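Local coordinates for hypothetical protein PH1505 (Pyrococcus horikoshii, PDB 2CYJ), which is of unknown function and belongs to the Mth938-like DUF498/DUF598 family, at residues F8-V11 and K16-D19; V23-P26 and I30-R33. All coordinates share one frame; numbering follows the deposited sequence.

From the N terminus the chain first runs through strand 3-7 and then enters contact 1, where 8-11 pairs with 16-19 and closes the short turn between strands 10-13 and 16-18. Contact 2 follows in series, with no overlap along the sequence: 23-26 meets 30-33 and closes the next hairpin, between strands 22-24 and 30-32. Contact 1 belongs to a small antiparallel sheet, contact 2 to the edge of the mixed five-stranded sheet, and their centres lie about 13 Å apart. The two sheets meet where Phe18 CZ packs on Ile30 CG2 at 3.9 Å, while Ile13, at the end of strand 10-13, touches both Ile24 and Ile30.

Contact 1: residues F8-V11 and K16-D19; sequences FGLV and KEFD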
ATOM      1  N   PHE A   8       1.276 -15.244  -1.175  1.00  5.36           N
ATOM      2  CA  PHE A   8       2.568 -14.692  -1.529  1.00  5.05           C
ATOM      3  C   PHE A   8       2.656 -14.500  -3.041  1.00  6.06           C
ATOM      4  O   PHE A   8       2.447 -15.445  -3.806  1.00  5.00           O
ATOM      5  CB  PHE A   8       3.676 -15.632  -1.033  1.00  6.39           C
ATOM      6  CG  PHE A   8       5.063 -15.100  -1.243  1.00  5.25           C
ATOM      7  CD1 PHE A   8       5.762 -15.370  -2.415  1.00  5.67           C
ATOM      8  CD2 PHE A   8       5.667 -14.314  -0.269  1.00  9.20           C
ATOM      9  CE1 PHE A   8       7.046 -14.859  -2.612  1.00  7.08           C
ATOM     10  CE2 PHE A   8       6.950 -13.799  -0.456  1.00  6.46           C
ATOM     11  CZ  PHE A   8       7.641 -14.073  -1.630  1.00  4.15           C
ATOM     12  N   GLY A   9       2.947 -13.266  -3.454  1.00  4.74           N
ATOM     13  CA  GLY A   9       3.090 -12.930  -4.861  1.00  5.61           C
ATOM     14  C   GLY A   9       1.828 -12.768  -5.688  1.00  4.37           C
ATOM     15  O   GLY A   9       1.915 -12.465  -6.879  1.00  4.24           O
ATOM     16  N   LEU A  10       0.658 -12.921  -5.077  1.00  5.57           N
ATOM     17  CA  LEU A  10      -0.568 -12.837  -5.855  1.00  4.55           C
ATOM     18  C   LEU A  10      -1.803 -12.495  -5.041  1.00  5.63           C
ATOM     19  O   LEU A  10      -2.147 -13.208  -4.095  1.00  6.61           O
ATOM     20  CB  LEU A  10      -0.805 -14.183  -6.556  1.00  3.99           C
ATOM     21  CG  LEU A  10      -1.919 -14.258  -7.604  1.00  4.22           C
ATOM     22  CD1 LEU A  10      -1.472 -13.544  -8.882  1.00  8.75           C
ATOM     23  CD2 LEU A  10      -2.250 -15.712  -7.904  1.00  5.87           C
ATOM     24  N   VAL A  11      -2.467 -11.404  -5.403  1.00  4.09           N
ATOM     25  CA  VAL A  11      -3.701 -11.039  -4.722  1.00  3.51           C
ATOM     26  C   VAL A  11      -4.813 -10.879  -5.753  1.00  5.71           C
ATOM     27  O   VAL A  11      -4.568 -10.415  -6.869  1.00  6.26           O
ATOM     28  CB  VAL A  11      -3.561  -9.734  -3.897  1.00  5.10           C
ATOM     29  CG1 VAL A  11      -2.498  -9.929  -2.815  1.00  5.26           C
ATOM     30  CG2 VAL A  11      -3.232  -8.558  -4.803  1.00  6.12           C
ATOM     31  N   LYS A  16      -9.844  -9.362 -10.157  1.00  5.52           N
ATOM     32  CA  LYS A  16      -8.656  -9.366 -11.002  1.00  6.29           C
ATOM     33  C   LYS A  16      -7.434  -9.865 -10.244  1.00  5.02           C
ATOM     34  O   LYS A  16      -7.279  -9.584  -9.063  1.00  4.98           O
ATOM     35  CB  LYS A  16      -8.402  -7.953 -11.529  1.00  9.28           C
ATOM     36  CG  LYS A  16      -9.492  -7.449 -12.474  1.00 13.90           C
ATOM     37  CD  LYS A  16      -9.294  -5.989 -12.875  1.00 18.94           C
ATOM     38  CE  LYS A  16      -9.497  -5.054 -11.690  1.00 26.52           C
ATOM     39  NZ  LYS A  16      -9.269  -3.622 -12.047  1.00 32.83           N
ATOM     40  N   GLU A  17      -6.574 -10.622 -10.923  1.00  5.49           N
ATOM     41  CA  GLU A  17      -5.356 -11.153 -10.310  1.00  6.44           C
ATOM     42  C   GLU A  17      -4.188 -10.204 -10.503  1.00  3.25           C
ATOM     43  O   GLU A  17      -3.866  -9.831 -11.625  1.00  9.11           O
ATOM     44  CB  GLU A  17      -4.973 -12.493 -10.939  1.00  9.73           C
ATOM     45  CG  GLU A  17      -5.992 -13.588 -10.765  1.00 21.68           C
ATOM     46  CD  GLU A  17      -5.950 -14.192  -9.390  1.00 23.96           C
ATOM     47  OE1 GLU A  17      -6.673 -15.187  -9.164  1.00 35.13           O
ATOM     48  OE2 GLU A  17      -5.196 -13.677  -8.537  1.00 24.57           O
ATOM     49  N   PHE A  18      -3.555  -9.817  -9.400  1.00  3.96           N
ATOM     50  CA  PHE A  18      -2.397  -8.929  -9.441  1.00  3.76           C
ATOM     51  C   PHE A  18      -1.186  -9.701  -8.931  1.00  4.74           C
ATOM     52  O   PHE A  18      -1.146 -10.073  -7.754  1.00  4.42           O
ATOM     53  CB  PHE A  18      -2.649  -7.708  -8.551  1.00  4.96           C
ATOM     54  CG  PHE A  18      -3.815  -6.873  -8.998  1.00  3.92           C
ATOM     55  CD1 PHE A  18      -3.666  -5.925 -10.001  1.00  5.85           C
ATOM     56  CD2 PHE A  18      -5.064  -7.051  -8.423  1.00  6.47           C
ATOM     57  CE1 PHE A  18      -4.745  -5.165 -10.423  1.00  5.79           C
ATOM     58  CE2 PHE A  18      -6.152  -6.298  -8.836  1.00  6.40           C
ATOM     59  CZ  PHE A  18      -5.996  -5.354  -9.839  1.00  5.38           C
ATOM     60  N   ASP A  19      -0.208  -9.950  -9.808  1.00  4.82           N
ATOM     61  CA  ASP A  19       0.997 -10.688  -9.424  1.00  3.57           C
ATOM     62  C   ASP A  19       2.142  -9.736  -9.112  1.00  3.64           C
ATOM     63  O   ASP A  19       3.325 -10.078  -9.250  1.00  5.78           O
ATOM     64  CB  ASP A  19       1.423 -11.657 -10.540  1.00  3.10           C
ATOM     65  CG  ASP A  19       2.041 -10.954 -11.743  1.00  9.30           C
ATOM     66  OD1 ASP A  19       2.731 -11.643 -12.520  1.00 12.95           O
ATOM     67  OD2 ASP A  19       1.847  -9.733 -11.933  1.00  5.90           O
TER
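The antiparallel hairpin of strands 10-13 and 16-18 is held at its open end by Val11 and Phe18, a hydrogen-bonded pair. Val11 N reaches Phe18 O at 3.0 Å, tilted 22° out of the carbonyl plane. The return bond, Phe18 N to Val11 O, is shorter at 2.8 Å and runs nearly along the C=O axis. Phe18 O also receives a CA-H...O contact from Leu10 CA, and beyond the last bridge Asp19 CA makes another to Gly9 O at 3.2 Å. Gly9 has positive phi, a conformation that favours glycine, where the chain turns out of strand 3-7 into the hairpin; strand 16-18 is one of the two outer strands of a small three-stranded antiparallel sheet, with 10-13 in the middle. Val11 and Phe18 put their side chains on the same face. There Val11 CG2 packs on Phe18 CB at 3.9 Å, while Val11 O lies at the edge of the ring, near its plane, 3.7 Å from Phe18 CD2. Val11 also touches Val116, and Phe18 touches Ile13. On the other face Leu10 and Glu17 lie diagonally. The Glu17 chain is bent at chi2 (-78°), which brings OE2 back over the isobutyl group, 3.5 Å from Leu10 CG and 3.6 Å from Leu10 CD2. Leu10 CD1 reaches across to Asp19 CB, just past the end of strand 16-18, at 3.8 Å. Replacing Leu10 with an alanine would probably leave the folded-back Glu17 carboxylate without its apolar neighbour and open a gap beside Asp19 CB. Glu17 also rests on Lys12 of the partner strand.

Contact 2: residues V23-P26 and I30-R33; sequences VIYP and IERR
Glu31 lies across from Val23 in the hairpin of strands 22-24 and 30-32, the antiparallel edge of the mixed five-stranded sheet, and its side chain runs past the CE2 corner of the Tyr25 ring. CB starts 4.1 Å from Tyr25 CE2. CG, set anti to the carbonyl carbon (chi1 -71°), comes closer, 3.8 Å from that same ring carbon and oblique to the ring. Beyond CG the chain is extended; CD is still beside CE2, and OE2 ends 3.9 Å from Tyr25 CE2, the carboxylate plane turned 43° from that of the ring. Behind this, the backbones of Val23 and Glu31 form a hydrogen-bonded pair: Val23 N to Glu31 O at 2.8 Å, and Glu31 N to Val23 O at 3.0 Å, the latter in the carbonyl plane. Val23 O also takes a CA-H...O contact from Ile30 CA. Two residues on, past the end of the strand, the Tyr25 ring takes Val23 CG1 over one face, offset toward the rim, and Tyr56 and Leu111 touch both residues. Val23 CG2 instead faces Arg33, crossing its side chain at about a right angle. The Arg33 chain is extended from CG to NE, leading away to salt bridges with Glu52 and Asp21, and NH2 bonds to Ser45 O, so the guanidinium of this buried residue has both carboxylate and backbone partners. On the face turned to Ile13 sit Ile24 and Ile30, a non-hydrogen-bonded pair: Ile24 CG1 lies 4.2 Å from Ile30 CG1. Ile30 CG2 settles 3.8 Å from Val23 O.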
ATOM      1  N   VAL A  23      -1.450  -0.131  -5.614  1.00  3.86           N
ATOM      2  CA  VAL A  23      -1.897   0.997  -4.822  1.00  3.08           C
ATOM      3  C   VAL A  23      -3.414   1.053  -5.008  1.00  4.29           C
ATOM      4  O   VAL A  23      -3.914   1.034  -6.136  1.00  4.38           O
ATOM      5  CB  VAL A  23      -1.264   2.324  -5.303  1.00  4.15           C
ATOM      6  CG1 VAL A  23      -1.822   3.499  -4.506  1.00  5.37           C
ATOM      7  CG2 VAL A  23       0.241   2.257  -5.140  1.00  5.74           C
ATOM      8  N   ILE A  24      -4.146   1.058  -3.900  1.00  4.44           N
ATOM      9  CA  ILE A  24      -5.596   1.137  -3.941  1.00  3.45           C
ATOM     10  C   ILE A  24      -5.949   2.511  -3.378  1.00  3.69           C
ATOM     11  O   ILE A  24      -5.659   2.812  -2.214  1.00  3.99           O
ATOM     12  CB  ILE A  24      -6.259   0.046  -3.075  1.00  4.42           C
ATOM     13  CG1 ILE A  24      -5.810  -1.342  -3.552  1.00  4.55           C
ATOM     14  CG2 ILE A  24      -7.774   0.181  -3.148  1.00  6.19           C
ATOM     15  CD1 ILE A  24      -6.136  -2.473  -2.576  1.00  6.72           C
ATOM     16  N   TYR A  25      -6.533   3.353  -4.221  1.00  4.54           N
ATOM     17  CA  TYR A  25      -6.932   4.695  -3.823  1.00  4.81           C
ATOM     18  C   TYR A  25      -8.254   4.681  -3.063  1.00  5.19           C
ATOM     19  O   TYR A  25      -9.018   3.727  -3.153  1.00  5.19           O
ATOM     20  CB  TYR A  25      -7.029   5.572  -5.071  1.00  5.52           C
ATOM     21  CG  TYR A  25      -5.667   5.820  -5.665  1.00  8.68           C
ATOM     22  CD1 TYR A  25      -4.866   6.849  -5.177  1.00  8.28           C
ATOM     23  CD2 TYR A  25      -5.134   4.974  -6.642  1.00  6.13           C
ATOM     24  CE1 TYR A  25      -3.575   7.036  -5.630  1.00  9.62           C
ATOM     25  CE2 TYR A  25      -3.821   5.154  -7.108  1.00  9.21           C
ATOM     26  CZ  TYR A  25      -3.054   6.194  -6.586  1.00  9.49           C
ATOM     27  OH  TYR A  25      -1.759   6.405  -7.003  1.00 13.48           O
ATOM     28  N   PRO A  26      -8.537   5.744  -2.289  1.00  5.19           N
ATOM     29  CA  PRO A  26      -9.779   5.842  -1.510  1.00  6.64           C
ATOM     30  C   PRO A  26     -11.049   5.549  -2.300  1.00  6.22           C
ATOM     31  O   PRO A  26     -12.008   5.001  -1.751  1.00  7.10           O
ATOM     32  CB  PRO A  26      -9.752   7.281  -0.993  1.00  5.46           C
ATOM     33  CG  PRO A  26      -8.303   7.526  -0.799  1.00  6.43           C
ATOM     34  CD  PRO A  26      -7.659   6.897  -2.018  1.00  4.28           C
ATOM     35  N   ILE A  30      -7.514   1.234  -8.708  1.00  6.57           N
ATOM     36  CA  ILE A  30      -6.306   0.457  -8.451  1.00  7.91           C
ATOM     37  C   ILE A  30      -5.258   0.736  -9.521  1.00 10.89           C
ATOM     38  O   ILE A  30      -5.570   0.771 -10.714  1.00 11.72           O
ATOM     39  CB  ILE A  30      -6.601  -1.061  -8.450  1.00  7.05           C
ATOM     40  CG1 ILE A  30      -7.645  -1.395  -7.381  1.00 10.32           C
ATOM     41  CG2 ILE A  30      -5.313  -1.842  -8.198  1.00 11.00           C
ATOM     42  CD1 ILE A  30      -8.076  -2.850  -7.393  1.00 12.04           C
ATOM     43  N   GLU A  31      -4.019   0.952  -9.090  1.00  6.03           N
ATOM     44  CA  GLU A  31      -2.910   1.187 -10.011  1.00  6.89           C
ATOM     45  C   GLU A  31      -1.723   0.347  -9.574  1.00  8.09           C
ATOM     46  O   GLU A  31      -1.643  -0.100  -8.426  1.00  5.95           O
ATOM     47  CB  GLU A  31      -2.452   2.644  -9.997  1.00  8.51           C
ATOM     48  CG  GLU A  31      -3.384   3.653 -10.623  1.00 15.18           C
ATOM     49  CD  GLU A  31      -2.644   4.933 -10.963  1.00 25.36           C
ATOM     50  OE1 GLU A  31      -1.450   4.840 -11.319  1.00 31.89           O
ATOM     51  OE2 GLU A  31      -3.245   6.025 -10.892  1.00 34.17           O
ATOM     52  N   ARG A  32      -0.780   0.142 -10.483  1.00  6.05           N
ATOM     53  CA  ARG A  32       0.402  -0.617 -10.127  1.00  6.56           C
ATOM     54  C   ARG A  32       1.268   0.262  -9.218  1.00  5.75           C
ATOM     55  O   ARG A  32       1.264   1.493  -9.327  1.00  7.30           O
ATOM     56  CB  ARG A  32       1.191  -1.009 -11.384  1.00  9.63           C
ATOM     57  CG  ARG A  32       1.800   0.158 -12.139  1.00 12.72           C
ATOM     58  CD  ARG A  32       2.723  -0.324 -13.261  1.00 12.34           C
ATOM     59  NE  ARG A  32       3.947  -0.921 -12.737  1.00 11.41           N
ATOM     60  CZ  ARG A  32       5.027  -0.232 -12.375  1.00  7.20           C
ATOM     61  NH1 ARG A  32       5.057   1.093 -12.482  1.00 10.16           N
ATOM     62  NH2 ARG A  32       6.080  -0.872 -11.892  1.00  8.87           N
ATOM     63  N   ARG A  33       1.982  -0.367  -8.297  1.00  4.36           N
ATOM     64  CA  ARG A  33       2.867   0.380  -7.428  1.00  4.27           C
ATOM     65  C   ARG A  33       4.130   0.711  -8.228  1.00  4.96           C
ATOM     66  O   ARG A  33       4.710  -0.175  -8.873  1.00  6.15           O
ATOM     67  CB  ARG A  33       3.250  -0.452  -6.200  1.00  4.82           C
ATOM     68  CG  ARG A  33       4.205   0.274  -5.273  1.00  5.50           C
ATOM     69  CD  ARG A  33       4.850  -0.626  -4.235  1.00  4.20           C
ATOM     70  NE  ARG A  33       5.989   0.088  -3.661  1.00  4.73           N
ATOM     71  CZ  ARG A  33       7.035  -0.483  -3.077  1.00  5.40           C
ATOM     72  NH1 ARG A  33       7.113  -1.802  -2.958  1.00  5.83           N
ATOM     73  NH2 ARG A  33       8.033   0.277  -2.655  1.00  7.21           N
TER